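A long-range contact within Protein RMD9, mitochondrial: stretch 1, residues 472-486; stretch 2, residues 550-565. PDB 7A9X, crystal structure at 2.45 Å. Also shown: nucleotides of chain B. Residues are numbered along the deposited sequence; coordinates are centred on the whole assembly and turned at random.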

ATOM      1  N   GLY A 472      13.053   1.222  21.874  1.00116.19           N
ATOM      2  CA  GLY A 472      12.866  -0.164  22.251  1.00120.15           C
ATOM      3  C   GLY A 472      13.054  -1.177  21.147  1.00122.08           C
ATOM      4  O   GLY A 472      12.553  -2.298  21.265  1.00130.93           O
ATOM      5  N   GLN A 473      13.760  -0.824  20.075  1.00113.61           N
ATOM      6  CA  GLN A 473      14.026  -1.791  19.018  1.00108.73           C
ATOM      7  C   GLN A 473      14.920  -2.909  19.536  1.00111.95           C
ATOM      8  O   GLN A 473      15.874  -2.674  20.284  1.00110.82           O
ATOM      9  CB  GLN A 473      14.675  -1.108  17.814  1.00107.99           C
ATOM     10  CG  GLN A 473      13.686  -0.629  16.758  1.00109.45           C
ATOM     11  CD  GLN A 473      13.083  -1.770  15.954  1.00110.99           C
ATOM     12  OE1 GLN A 473      12.271  -2.545  16.462  1.00116.81           O
ATOM     13  NE2 GLN A 473      13.480  -1.878  14.690  1.00104.23           N
ATOM     14  N   GLN A 474      14.603  -4.139  19.130  1.00117.29           N
ATOM     15  CA  GLN A 474      15.321  -5.302  19.637  1.00129.54           C
ATOM     16  C   GLN A 474      16.745  -5.351  19.097  1.00122.47           C
ATOM     17  O   GLN A 474      17.715  -5.298  19.863  1.00132.33           O
ATOM     18  CB  GLN A 474      14.561  -6.576  19.273  1.00141.65           C
ATOM     19  CG  GLN A 474      13.061  -6.461  19.447  1.00149.36           C
ATOM     20  CD  GLN A 474      12.306  -7.517  18.669  1.00151.23           C
ATOM     21  OE1 GLN A 474      11.299  -7.227  18.024  1.00149.17           O
ATOM     22  NE2 GLN A 474      12.792  -8.751  18.727  1.00152.35           N
ATOM     23  N   TYR A 475      16.891  -5.452  17.778  1.00105.96           N
ATOM     24  CA  TYR A 475      18.196  -5.631  17.157  1.00 98.41           C
ATOM     25  C   TYR A 475      18.284  -4.719  15.936  1.00 95.35           C
ATOM     26  O   TYR A 475      17.413  -3.877  15.696  1.00 88.42           O
ATOM     27  CB  TYR A 475      18.419  -7.110  16.813  1.00104.31           C
ATOM     28  CG  TYR A 475      18.041  -8.054  17.937  1.00118.60           C
ATOM     29  CD1 TYR A 475      18.852  -8.197  19.059  1.00125.90           C
ATOM     30  CD2 TYR A 475      16.867  -8.795  17.882  1.00123.36           C
ATOM     31  CE1 TYR A 475      18.503  -9.056  20.091  1.00134.47           C
ATOM     32  CE2 TYR A 475      16.510  -9.655  18.907  1.00128.48           C
ATOM     33  CZ  TYR A 475      17.332  -9.783  20.010  1.00132.59           C
ATOM     34  OH  TYR A 475      16.981 -10.636  21.032  1.00131.97           O
ATOM     35  N   ILE A 476      19.349  -4.888  15.160  1.00 92.50           N
ATOM     36  CA  ILE A 476      19.604  -4.058  13.990  1.00 88.37           C
ATOM     37  C   ILE A 476      18.979  -4.724  12.772  1.00 90.55           C
ATOM     38  O   ILE A 476      19.323  -5.859  12.427  1.00 83.74           O
ATOM     39  CB  ILE A 476      21.110  -3.837  13.784  1.00 89.66           C
ATOM     40  CG1 ILE A 476      21.689  -3.009  14.934  1.00 92.45           C
ATOM     41  CG2 ILE A 476      21.374  -3.171  12.446  1.00 84.04           C
ATOM     42  CD1 ILE A 476      23.156  -2.680  14.767  1.00 93.46           C
ATOM     43  N   ALA A 477      18.066  -4.016  12.114  1.00 88.29           N
ATOM     44  CA  ALA A 477      17.355  -4.558  10.970  1.00 85.20           C
ATOM     45  C   ALA A 477      18.140  -4.314   9.683  1.00 85.58           C
ATOM     46  O   ALA A 477      19.167  -3.630   9.665  1.00 77.18           O
ATOM     47  CB  ALA A 477      15.956  -3.953  10.880  1.00 85.34           C
ATOM     48  N   ASN A 478      17.637  -4.887   8.586  1.00 78.42           N
ATOM     49  CA  ASN A 478      18.284  -4.713   7.290  1.00 75.98           C
ATOM     50  C   ASN A 478      18.269  -3.254   6.849  1.00 76.11           C
ATOM     51  O   ASN A 478      19.256  -2.759   6.293  1.00 74.16           O
ATOM     52  CB  ASN A 478      17.607  -5.592   6.239  1.00 75.96           C
ATOM     53  CG  ASN A 478      18.030  -7.043   6.333  1.00 81.32           C
ATOM     54  OD1 ASN A 478      19.067  -7.369   6.915  1.00 83.38           O
ATOM     55  ND2 ASN A 478      17.233  -7.928   5.745  1.00 76.16           N
ATOM     56  N   ALA A 479      17.160  -2.549   7.088  1.00 72.80           N
ATOM     57  CA  ALA A 479      17.067  -1.157   6.658  1.00 75.68           C
ATOM     58  C   ALA A 479      18.103  -0.284   7.355  1.00 78.34           C
ATOM     59  O   ALA A 479      18.555   0.717   6.787  1.00 74.21           O
ATOM     60  CB  ALA A 479      15.659  -0.616   6.906  1.00 67.50           C
ATOM     61  N   ASP A 480      18.496  -0.646   8.578  1.00 76.89           N
ATOM     62  CA  ASP A 480      19.544   0.105   9.261  1.00 81.46           C
ATOM     63  C   ASP A 480      20.894  -0.097   8.585  1.00 82.92           C
ATOM     64  O   ASP A 480      21.632   0.868   8.357  1.00 82.85           O
ATOM     65  CB  ASP A 480      19.609  -0.307  10.733  1.00 82.31           C
ATOM     66  CG  ASP A 480      18.352   0.052  11.495  1.00 82.97           C
ATOM     67  OD1 ASP A 480      17.878   1.197  11.348  1.00 78.75           O
ATOM     68  OD2 ASP A 480      17.829  -0.812  12.229  1.00 85.63           O
ATOM     69  N   LEU A 481      21.228  -1.345   8.246  1.00 80.67           N
ATOM     70  CA  LEU A 481      22.501  -1.613   7.586  1.00 80.79           C
ATOM     71  C   LEU A 481      22.494  -1.144   6.138  1.00 81.84           C
ATOM     72  O   LEU A 481      23.537  -0.730   5.618  1.00 76.43           O
ATOM     73  CB  LEU A 481      22.827  -3.106   7.663  1.00 79.41           C
ATOM     74  CG  LEU A 481      22.984  -3.698   9.066  1.00 94.09           C
ATOM     75  CD1 LEU A 481      23.264  -5.190   8.988  1.00100.43           C
ATOM     76  CD2 LEU A 481      24.083  -2.982   9.837  1.00 93.62           C
ATOM     77  N   SER A 482      21.338  -1.206   5.470  1.00 79.00           N
ATOM     78  CA  SER A 482      21.248  -0.708   4.103  1.00 72.14           C
ATOM     79  C   SER A 482      21.551   0.783   4.031  1.00 74.77           C
ATOM     80  O   SER A 482      22.132   1.251   3.045  1.00 70.92           O
ATOM     81  CB  SER A 482      19.861  -0.997   3.529  1.00 75.11           C
ATOM     82  OG  SER A 482      19.640  -2.389   3.378  1.00 70.57           O
ATOM     83  N   ALA A 483      21.171   1.539   5.064  1.00 73.56           N
ATOM     84  CA  ALA A 483      21.473   2.966   5.087  1.00 73.57           C
ATOM     85  C   ALA A 483      22.968   3.213   5.240  1.00 75.93           C
ATOM     86  O   ALA A 483      23.520   4.120   4.609  1.00 78.07           O
ATOM     87  CB  ALA A 483      20.698   3.648   6.214  1.00 70.61           C
ATOM     88  N   LEU A 484      23.641   2.420   6.078  1.00 82.45           N
ATOM     89  CA  LEU A 484      25.088   2.557   6.212  1.00 84.94           C
ATOM     90  C   LEU A 484      25.797   2.121   4.936  1.00 85.56           C
ATOM     91  O   LEU A 484      26.793   2.732   4.530  1.00 90.47           O
ATOM     92  CB  LEU A 484      25.581   1.743   7.409  1.00 89.58           C
ATOM     93  CG  LEU A 484      27.040   1.913   7.844  1.00 92.86           C
ATOM     94  CD1 LEU A 484      27.291   3.309   8.399  1.00 90.40           C
ATOM     95  CD2 LEU A 484      27.408   0.849   8.867  1.00 96.38           C
ATOM     96  N   ARG A 485      25.295   1.068   4.287  1.00 85.36           N
ATOM     97  CA  ARG A 485      25.867   0.638   3.016  1.00 83.22           C
ATOM     98  C   ARG A 485      25.694   1.704   1.941  1.00 80.85           C
ATOM     99  O   ARG A 485      26.630   1.985   1.183  1.00 81.11           O
ATOM    100  CB  ARG A 485      25.231  -0.682   2.583  1.00 77.63           C
ATOM    101  CG  ARG A 485      25.507  -1.073   1.145  1.00 78.61           C
ATOM    102  CD  ARG A 485      24.230  -1.016   0.327  1.00 84.10           C
ATOM    103  NE  ARG A 485      23.253  -1.995   0.793  1.00 90.27           N
ATOM    104  CZ  ARG A 485      21.961  -1.973   0.481  1.00 87.21           C
ATOM    105  NH1 ARG A 485      21.152  -2.912   0.951  1.00 86.44           N
ATOM    106  NH2 ARG A 485      21.477  -1.010  -0.290  1.00 82.64           N
ATOM    107  N   ASP A 486      24.510   2.316   1.864  1.00 75.27           N
ATOM    108  CA  ASP A 486      24.272   3.351   0.865  1.00 75.40           C
ATOM    109  C   ASP A 486      25.135   4.585   1.085  1.00 81.28           C
ATOM    110  O   ASP A 486      25.424   5.306   0.124  1.00 88.75           O
ATOM    111  CB  ASP A 486      22.793   3.742   0.854  1.00 69.48           C
ATOM    112  CG  ASP A 486      21.930   2.720   0.145  1.00 72.34           C
ATOM    113  OD1 ASP A 486      22.499   1.784  -0.457  1.00 72.57           O
ATOM    114  OD2 ASP A 486      20.690   2.850   0.187  1.00 72.08           O
TER
ATOM    115  P     U B  14      16.012  -8.202  -0.930  1.00 92.21           P
ATOM    116  OP1   U B  14      14.725  -8.939  -0.897  1.00 93.16           O
ATOM    117  OP2   U B  14      16.362  -7.301   0.197  1.00 88.09           O
ATOM    118  O5'   U B  14      17.186  -9.266  -1.108  1.00 97.19           O
ATOM    119  C5'   U B  14      17.172 -10.201  -2.183  1.00 98.24           C
ATOM    120  C4'   U B  14      18.443 -11.014  -2.249  1.00107.72           C
ATOM    121  O4'   U B  14      19.582 -10.114  -2.351  1.00107.36           O
ATOM    122  C3'   U B  14      18.715 -11.916  -1.045  1.00113.34           C
ATOM    123  O3'   U B  14      19.355 -13.116  -1.481  1.00115.12           O
ATOM    124  C2'   U B  14      19.693 -11.085  -0.217  1.00113.53           C
ATOM    125  O2'   U B  14      20.524 -11.836   0.643  1.00120.41           O
ATOM    126  C1'   U B  14      20.495 -10.378  -1.304  1.00107.21           C
ATOM    127  N1    U B  14      21.076  -9.099  -0.868  1.00101.14           N
ATOM    128  C2    U B  14      22.444  -9.030  -0.700  1.00101.57           C
ATOM    129  O2    U B  14      23.182  -9.976  -0.906  1.00110.85           O
ATOM    130  N3    U B  14      22.914  -7.809  -0.282  1.00 93.85           N
ATOM    131  C4    U B  14      22.169  -6.677  -0.021  1.00 92.19           C
ATOM    132  O4    U B  14      22.735  -5.648   0.351  1.00 91.39           O
ATOM    133  C5    U B  14      20.760  -6.833  -0.217  1.00 92.45           C
ATOM    134  C6    U B  14      20.275  -8.011  -0.623  1.00 97.13           C
ATOM    135  P     U B  13      17.877  -3.152   0.307  1.00 75.10           P
ATOM    136  OP1   U B  13      18.943  -3.643   1.216  1.00 76.39           O
ATOM    137  OP2   U B  13      18.052  -1.853  -0.392  1.00 88.65           O
ATOM    138  O5'   U B  13      17.614  -4.263  -0.802  1.00 76.22           O
ATOM    139  C5'   U B  13      16.485  -4.192  -1.661  1.00 75.33           C
ATOM    140  C4'   U B  13      16.676  -5.063  -2.875  1.00 79.90           C
ATOM    141  O4'   U B  13      17.729  -4.509  -3.706  1.00 80.17           O
ATOM    142  C3'   U B  13      17.127  -6.489  -2.589  1.00 90.35           C
ATOM    143  O3'   U B  13      16.040  -7.351  -2.294  1.00 94.31           O
ATOM    144  C2'   U B  13      17.876  -6.875  -3.858  1.00 94.14           C
ATOM    145  O2'   U B  13      16.968  -7.274  -4.874  1.00 98.66           O
ATOM    146  C1'   U B  13      18.505  -5.543  -4.267  1.00 86.17           C
ATOM    147  N1    U B  13      19.899  -5.389  -3.788  1.00 86.53           N
ATOM    148  C2    U B  13      20.895  -6.181  -4.333  1.00 92.74           C
ATOM    149  O2    U B  13      20.693  -7.029  -5.188  1.00 97.80           O
ATOM    150  N3    U B  13      22.152  -5.952  -3.829  1.00 93.22           N
ATOM    151  C4    U B  13      22.516  -5.029  -2.867  1.00 87.72           C
ATOM    152  O4    U B  13      23.695  -4.943  -2.518  1.00 91.28           O
ATOM    153  C5    U B  13      21.434  -4.243  -2.362  1.00 81.75           C
ATOM    154  C6    U B  13      20.199  -4.445  -2.832  1.00 79.88           C
ATOM    155  P     C B  12      15.692   2.418   1.221  1.00 68.42           P
ATOM    156  OP1   C B  12      17.020   2.420   0.560  1.00 69.74           O
ATOM    157  OP2   C B  12      14.477   2.751   0.438  1.00 77.83           O
ATOM    158  O5'   C B  12      15.485   0.983   1.882  1.00 69.12           O
ATOM    159  C5'   C B  12      16.568   0.326   2.529  1.00 70.45           C
ATOM    160  C4'   C B  12      16.375  -1.170   2.597  1.00 73.76           C
ATOM    161  O4'   C B  12      15.435  -1.491   3.659  1.00 73.96           O
ATOM    162  C3'   C B  12      15.843  -1.838   1.328  1.00 71.74           C
ATOM    163  O3'   C B  12      16.500  -3.089   1.135  1.00 73.47           O
ATOM    164  C2'   C B  12      14.369  -2.077   1.651  1.00 70.57           C
ATOM    165  O2'   C B  12      13.788  -3.163   0.961  1.00 71.17           O
ATOM    166  C1'   C B  12      14.412  -2.326   3.156  1.00 70.50           C
ATOM    167  N1    C B  12      13.162  -1.985   3.856  1.00 69.08           N
ATOM    168  C2    C B  12      12.641  -2.896   4.781  1.00 74.70           C
ATOM    169  O2    C B  12      13.248  -3.958   4.986  1.00 78.69           O
ATOM    170  N3    C B  12      11.493  -2.599   5.431  1.00 68.08           N
ATOM    171  C4    C B  12      10.866  -1.449   5.188  1.00 72.60           C
ATOM    172  N4    C B  12       9.736  -1.206   5.858  1.00 72.29           N
ATOM    173  C5    C B  12      11.371  -0.501   4.249  1.00 66.58           C
ATOM    174  C6    C B  12      12.510  -0.807   3.611  1.00 67.72           C
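Stretch 2 (550-565) RYTPYFRATKQVYRYT

Two backbone hydrogen bonds set the register of stretch 2 on stretch 1. Ile476 N donates to Tyr554 O at 2.9 Å, and Ile476 O accepts from Arg556 N at 3.0 Å, so both polar backbone atoms of Ile476 are spent on the residues flanking Phe555. The result is a single beta bridge, with the CA atoms of Ile476 and Phe555 4.7 Å apart. A weak bond from Gln560 NE2 to Ile476 O (3.4 Å) adds to the same carbonyl, and Arg556 NH2 reaches Tyr475 O weakly at 3.3 Å.

Beyond the bridge, each stretch turns into a helix. Helix 478-486 and the helix that runs to Arg563 point in roughly the same direction, crossing at -31° with axes no closer than 11.4 Å, a gap that side chains must span. Tyr564 is the first residue after its helix to leave helical phi/psi. Its CA-to-CB bond points toward stretch 1, and its OH lies 2.5 Å from both Asn478 O and Ser482 OG, where one hydroxyl meets a helix carbonyl and the side chain one turn on. Nearer the bridge, Asn478 OD1 sits 2.9 Å from Gln560 NE2.

Leu481 is the apolar counterpart. Its CB lies over the face of the Tyr564 ring, 3.6 Å from the centroid, while its CD1 covers a face of Phe555 at 3.9 Å from that centroid; one leucine thus packs on two aromatics. Ile476 extends this packing, its CD1 4.1 Å from Tyr551 CB and equally far from Tyr554 CB.

At the far end the contact meets RNA. Arg485 NH1 of stretch 1 makes a very short 2.3 Å hydrogen bond to U13 OP1, and Arg563 NH1 of stretch 2 bonds U14 OP2 at 2.8 Å. The rule is economical: a backbone bridge fixes register, Leu481 packs between the rings of Tyr564 and Phe555, and arginines from both stretches hold phosphates.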

ATOM      1  N   ARG A 550      31.954  -4.549  14.186  1.00115.41           N
ATOM      2  CA  ARG A 550      31.803  -4.074  15.557  1.00111.45           C
ATOM      3  C   ARG A 550      30.385  -4.296  16.072  1.00114.78           C
ATOM      4  O   ARG A 550      30.194  -4.621  17.249  1.00111.99           O
ATOM      5  CB  ARG A 550      32.181  -2.596  15.646  1.00117.58           C
ATOM      6  CG  ARG A 550      32.019  -1.989  17.035  1.00126.37           C
ATOM      7  CD  ARG A 550      32.863  -2.720  18.069  1.00147.63           C
ATOM      8  NE  ARG A 550      32.799  -2.082  19.381  1.00158.95           N
ATOM      9  CZ  ARG A 550      33.689  -1.201  19.830  1.00165.73           C
ATOM     10  NH1 ARG A 550      33.551  -0.670  21.038  1.00165.38           N
ATOM     11  NH2 ARG A 550      34.720  -0.853  19.072  1.00170.82           N
ATOM     12  N   TYR A 551      29.380  -4.127  15.213  1.00114.29           N
ATOM     13  CA  TYR A 551      27.984  -4.208  15.620  1.00111.43           C
ATOM     14  C   TYR A 551      27.312  -5.515  15.208  1.00108.19           C
ATOM     15  O   TYR A 551      26.087  -5.627  15.313  1.00103.04           O
ATOM     16  CB  TYR A 551      27.205  -3.017  15.058  1.00103.24           C
ATOM     17  CG  TYR A 551      27.459  -1.724  15.800  1.00102.26           C
ATOM     18  CD1 TYR A 551      28.601  -0.973  15.556  1.00102.04           C
ATOM     19  CD2 TYR A 551      26.556  -1.255  16.746  1.00102.54           C
ATOM     20  CE1 TYR A 551      28.837   0.209  16.234  1.00106.23           C
ATOM     21  CE2 TYR A 551      26.782  -0.075  17.429  1.00103.36           C
ATOM     22  CZ  TYR A 551      27.924   0.653  17.170  1.00108.98           C
ATOM     23  OH  TYR A 551      28.150   1.828  17.849  1.00119.00           O
ATOM     24  N   THR A 552      28.086  -6.502  14.754  1.00114.24           N
ATOM     25  CA  THR A 552      27.516  -7.802  14.405  1.00116.39           C
ATOM     26  C   THR A 552      26.737  -8.465  15.540  1.00123.28           C
ATOM     27  O   THR A 552      25.648  -8.998  15.266  1.00117.57           O
ATOM     28  CB  THR A 552      28.632  -8.730  13.897  1.00116.05           C
ATOM     29  OG1 THR A 552      29.113  -8.254  12.633  1.00116.84           O
ATOM     30  CG2 THR A 552      28.123 -10.156  13.736  1.00112.32           C
ATOM     31  N   PRO A 553      27.200  -8.478  16.797  1.00136.59           N
ATOM     32  CA  PRO A 553      26.405  -9.132  17.853  1.00140.05           C
ATOM     33  C   PRO A 553      25.027  -8.522  18.060  1.00132.16           C
ATOM     34  O   PRO A 553      24.157  -9.183  18.639  1.00133.67           O
ATOM     35  CB  PRO A 553      27.281  -8.972  19.105  1.00147.24           C
ATOM     36  CG  PRO A 553      28.201  -7.842  18.789  1.00148.62           C
ATOM     37  CD  PRO A 553      28.483  -7.984  17.331  1.00144.80           C
ATOM     38  N   TYR A 554      24.796  -7.293  17.608  1.00121.38           N
ATOM     39  CA  TYR A 554      23.496  -6.650  17.732  1.00113.57           C
ATOM     40  C   TYR A 554      22.612  -6.863  16.508  1.00 97.42           C
ATOM     41  O   TYR A 554      21.544  -6.249  16.418  1.00 94.82           O
ATOM     42  CB  TYR A 554      23.677  -5.151  17.993  1.00109.43           C
ATOM     43  CG  TYR A 554      24.471  -4.845  19.242  1.00117.89           C
ATOM     44  CD1 TYR A 554      23.858  -4.825  20.490  1.00117.12           C
ATOM     45  CD2 TYR A 554      25.833  -4.580  19.178  1.00120.59           C
ATOM     46  CE1 TYR A 554      24.578  -4.548  21.636  1.00114.73           C
ATOM     47  CE2 TYR A 554      26.561  -4.302  20.320  1.00119.94           C
ATOM     48  CZ  TYR A 554      25.928  -4.287  21.546  1.00118.02           C
ATOM     49  OH  TYR A 554      26.649  -4.011  22.685  1.00125.18           O
ATOM     50  N   PHE A 555      23.029  -7.715  15.576  1.00 97.19           N
ATOM     51  CA  PHE A 555      22.278  -7.924  14.346  1.00 99.11           C
ATOM     52  C   PHE A 555      21.005  -8.718  14.615  1.00107.80           C
ATOM     53  O   PHE A 555      20.922  -9.499  15.567  1.00109.49           O
ATOM     54  CB  PHE A 555      23.131  -8.664  13.315  1.00 99.84           C
ATOM     55  CG  PHE A 555      24.152  -7.800  12.623  1.00 93.75           C
ATOM     56  CD1 PHE A 555      24.245  -6.445  12.894  1.00 92.74           C
ATOM     57  CD2 PHE A 555      25.010  -8.349  11.682  1.00 94.44           C
ATOM     58  CE1 PHE A 555      25.186  -5.656  12.246  1.00 94.89           C
ATOM     59  CE2 PHE A 555      25.950  -7.566  11.031  1.00 96.66           C
ATOM     60  CZ  PHE A 555      26.038  -6.218  11.314  1.00 93.08           C
ATOM     61  N   ARG A 556      20.002  -8.512  13.758  1.00107.06           N
ATOM     62  CA  ARG A 556      18.805  -9.343  13.823  1.00111.09           C
ATOM     63  C   ARG A 556      19.155 -10.802  13.564  1.00108.80           C
ATOM     64  O   ARG A 556      18.586 -11.711  14.182  1.00110.45           O
ATOM     65  CB  ARG A 556      17.764  -8.856  12.814  1.00114.04           C
ATOM     66  CG  ARG A 556      16.326  -8.944  13.300  1.00122.24           C
ATOM     67  CD  ARG A 556      15.963  -7.733  14.146  1.00129.62           C
ATOM     68  NE  ARG A 556      14.554  -7.730  14.529  1.00131.88           N
ATOM     69  CZ  ARG A 556      13.953  -6.726  15.161  1.00128.17           C
ATOM     70  NH1 ARG A 556      12.668  -6.811  15.472  1.00123.41           N
ATOM     71  NH2 ARG A 556      14.638  -5.636  15.479  1.00126.85           N
ATOM     72  N   ALA A 557      20.102 -11.042  12.659  1.00105.68           N
ATOM     73  CA  ALA A 557      20.590 -12.374  12.343  1.00 94.79           C
ATOM     74  C   ALA A 557      22.010 -12.251  11.814  1.00 99.89           C
ATOM     75  O   ALA A 557      22.352 -11.272  11.146  1.00 97.75           O
ATOM     76  CB  ALA A 557      19.696 -13.075  11.313  1.00 93.41           C
ATOM     77  N   THR A 558      22.841 -13.250  12.121  1.00101.20           N
ATOM     78  CA  THR A 558      24.222 -13.200  11.657  1.00104.01           C
ATOM     79  C   THR A 558      24.342 -13.440  10.158  1.00100.32           C
ATOM     80  O   THR A 558      25.420 -13.209   9.596  1.00100.04           O
ATOM     81  CB  THR A 558      25.085 -14.210  12.420  1.00112.51           C
ATOM     82  OG1 THR A 558      24.818 -15.535  11.947  1.00117.10           O
ATOM     83  CG2 THR A 558      24.793 -14.136  13.915  1.00113.83           C
ATOM     84  N   LYS A 559      23.272 -13.893   9.500  1.00103.31           N
ATOM     85  CA  LYS A 559      23.260 -13.988   8.046  1.00108.42           C
ATOM     86  C   LYS A 559      23.273 -12.619   7.383  1.00101.06           C
ATOM     87  O   LYS A 559      23.533 -12.531   6.178  1.00 93.02           O
ATOM     88  CB  LYS A 559      22.038 -14.786   7.582  1.00121.68           C
ATOM     89  CG  LYS A 559      22.166 -15.371   6.180  1.00132.41           C
ATOM     90  CD  LYS A 559      20.958 -16.222   5.811  1.00138.84           C
ATOM     91  CE  LYS A 559      21.138 -16.862   4.443  1.00142.90           C
ATOM     92  NZ  LYS A 559      19.973 -17.710   4.068  1.00144.00           N
ATOM     93  N   GLN A 560      22.996 -11.553   8.137  1.00 91.45           N
ATOM     94  CA  GLN A 560      23.151 -10.207   7.603  1.00 92.02           C
ATOM     95  C   GLN A 560      24.607  -9.888   7.295  1.00 95.48           C
ATOM     96  O   GLN A 560      24.874  -9.002   6.475  1.00 91.77           O
ATOM     97  CB  GLN A 560      22.586  -9.180   8.587  1.00 90.16           C
ATOM     98  CG  GLN A 560      21.090  -9.309   8.830  1.00 95.15           C
ATOM     99  CD  GLN A 560      20.585  -8.336   9.878  1.00105.51           C
ATOM    100  OE1 GLN A 560      21.334  -7.909  10.757  1.00108.63           O
ATOM    101  NE2 GLN A 560      19.311  -7.975   9.784  1.00108.83           N
ATOM    102  N   VAL A 561      25.548 -10.594   7.926  1.00 94.51           N
ATOM    103  CA  VAL A 561      26.963 -10.390   7.626  1.00 98.64           C
ATOM    104  C   VAL A 561      27.256 -10.782   6.183  1.00100.96           C
ATOM    105  O   VAL A 561      27.911 -10.043   5.442  1.00 98.72           O
ATOM    106  CB  VAL A 561      27.846 -11.170   8.617  1.00102.99           C
ATOM    107  CG1 VAL A 561      29.307 -11.064   8.218  1.00101.89           C
ATOM    108  CG2 VAL A 561      27.634 -10.658  10.036  1.00100.25           C
ATOM    109  N   TYR A 562      26.767 -11.951   5.758  1.00 96.10           N
ATOM    110  CA  TYR A 562      26.947 -12.358   4.367  1.00107.87           C
ATOM    111  C   TYR A 562      26.188 -11.431   3.425  1.00106.96           C
ATOM    112  O   TYR A 562      26.668 -11.116   2.329  1.00108.41           O
ATOM    113  CB  TYR A 562      26.490 -13.807   4.177  1.00106.15           C
ATOM    114  CG  TYR A 562      26.573 -14.303   2.748  1.00108.15           C
ATOM    115  CD1 TYR A 562      25.503 -14.151   1.873  1.00106.59           C
ATOM    116  CD2 TYR A 562      27.719 -14.932   2.276  1.00112.75           C
ATOM    117  CE1 TYR A 562      25.574 -14.601   0.568  1.00109.34           C
ATOM    118  CE2 TYR A 562      27.797 -15.390   0.972  1.00116.79           C
ATOM    119  CZ  TYR A 562      26.724 -15.220   0.122  1.00118.47           C
ATOM    120  OH  TYR A 562      26.798 -15.671  -1.174  1.00124.68           O
ATOM    121  N   ARG A 563      24.999 -10.988   3.837  1.00 99.24           N
ATOM    122  CA  ARG A 563      24.168 -10.146   2.984  1.00 93.22           C
ATOM    123  C   ARG A 563      24.854  -8.817   2.682  1.00 96.15           C
ATOM    124  O   ARG A 563      24.848  -8.345   1.538  1.00 91.85           O
ATOM    125  CB  ARG A 563      22.812  -9.917   3.653  1.00 87.04           C
ATOM    126  CG  ARG A 563      21.963  -8.822   3.029  1.00 81.50           C
ATOM    127  CD  ARG A 563      20.704  -8.584   3.849  1.00 79.90           C
ATOM    128  NE  ARG A 563      19.937  -7.446   3.352  1.00 83.61           N
ATOM    129  CZ  ARG A 563      18.864  -7.548   2.574  1.00 86.15           C
ATOM    130  NH1 ARG A 563      18.231  -6.456   2.167  1.00 84.49           N
ATOM    131  NH2 ARG A 563      18.421  -8.743   2.203  1.00 86.91           N
ATOM    132  N   TYR A 564      25.455  -8.200   3.699  1.00 97.04           N
ATOM    133  CA  TYR A 564      26.064  -6.885   3.562  1.00 94.39           C
ATOM    134  C   TYR A 564      27.575  -6.956   3.377  1.00103.61           C
ATOM    135  O   TYR A 564      28.284  -5.991   3.681  1.00106.06           O
ATOM    136  CB  TYR A 564      25.706  -6.020   4.769  1.00 89.62           C
ATOM    137  CG  TYR A 564      24.260  -5.585   4.765  1.00 92.30           C
ATOM    138  CD1 TYR A 564      23.840  -4.519   3.977  1.00 89.12           C
ATOM    139  CD2 TYR A 564      23.313  -6.247   5.538  1.00 96.67           C
ATOM    140  CE1 TYR A 564      22.517  -4.121   3.965  1.00 91.29           C
ATOM    141  CE2 TYR A 564      21.990  -5.854   5.534  1.00 93.71           C
ATOM    142  CZ  TYR A 564      21.596  -4.793   4.745  1.00 89.73           C
ATOM    143  OH  TYR A 564      20.279  -4.395   4.734  1.00 81.93           O
ATOM    144  N   THR A 565      28.080  -8.080   2.872  1.00108.83           N
ATOM    145  CA  THR A 565      29.507  -8.234   2.609  1.00107.16           C
ATOM    146  C   THR A 565      29.705  -9.006   1.311  1.00108.12           C
ATOM    147  O   THR A 565      29.949  -8.408   0.258  1.00111.12           O
ATOM    148  CB  THR A 565      30.204  -8.939   3.780  1.00103.94           C
ATOM    149  OG1 THR A 565      30.045  -8.158   4.971  1.00 97.69           O
ATOM    150  CG2 THR A 565      31.684  -9.132   3.514  1.00113.09           C
TER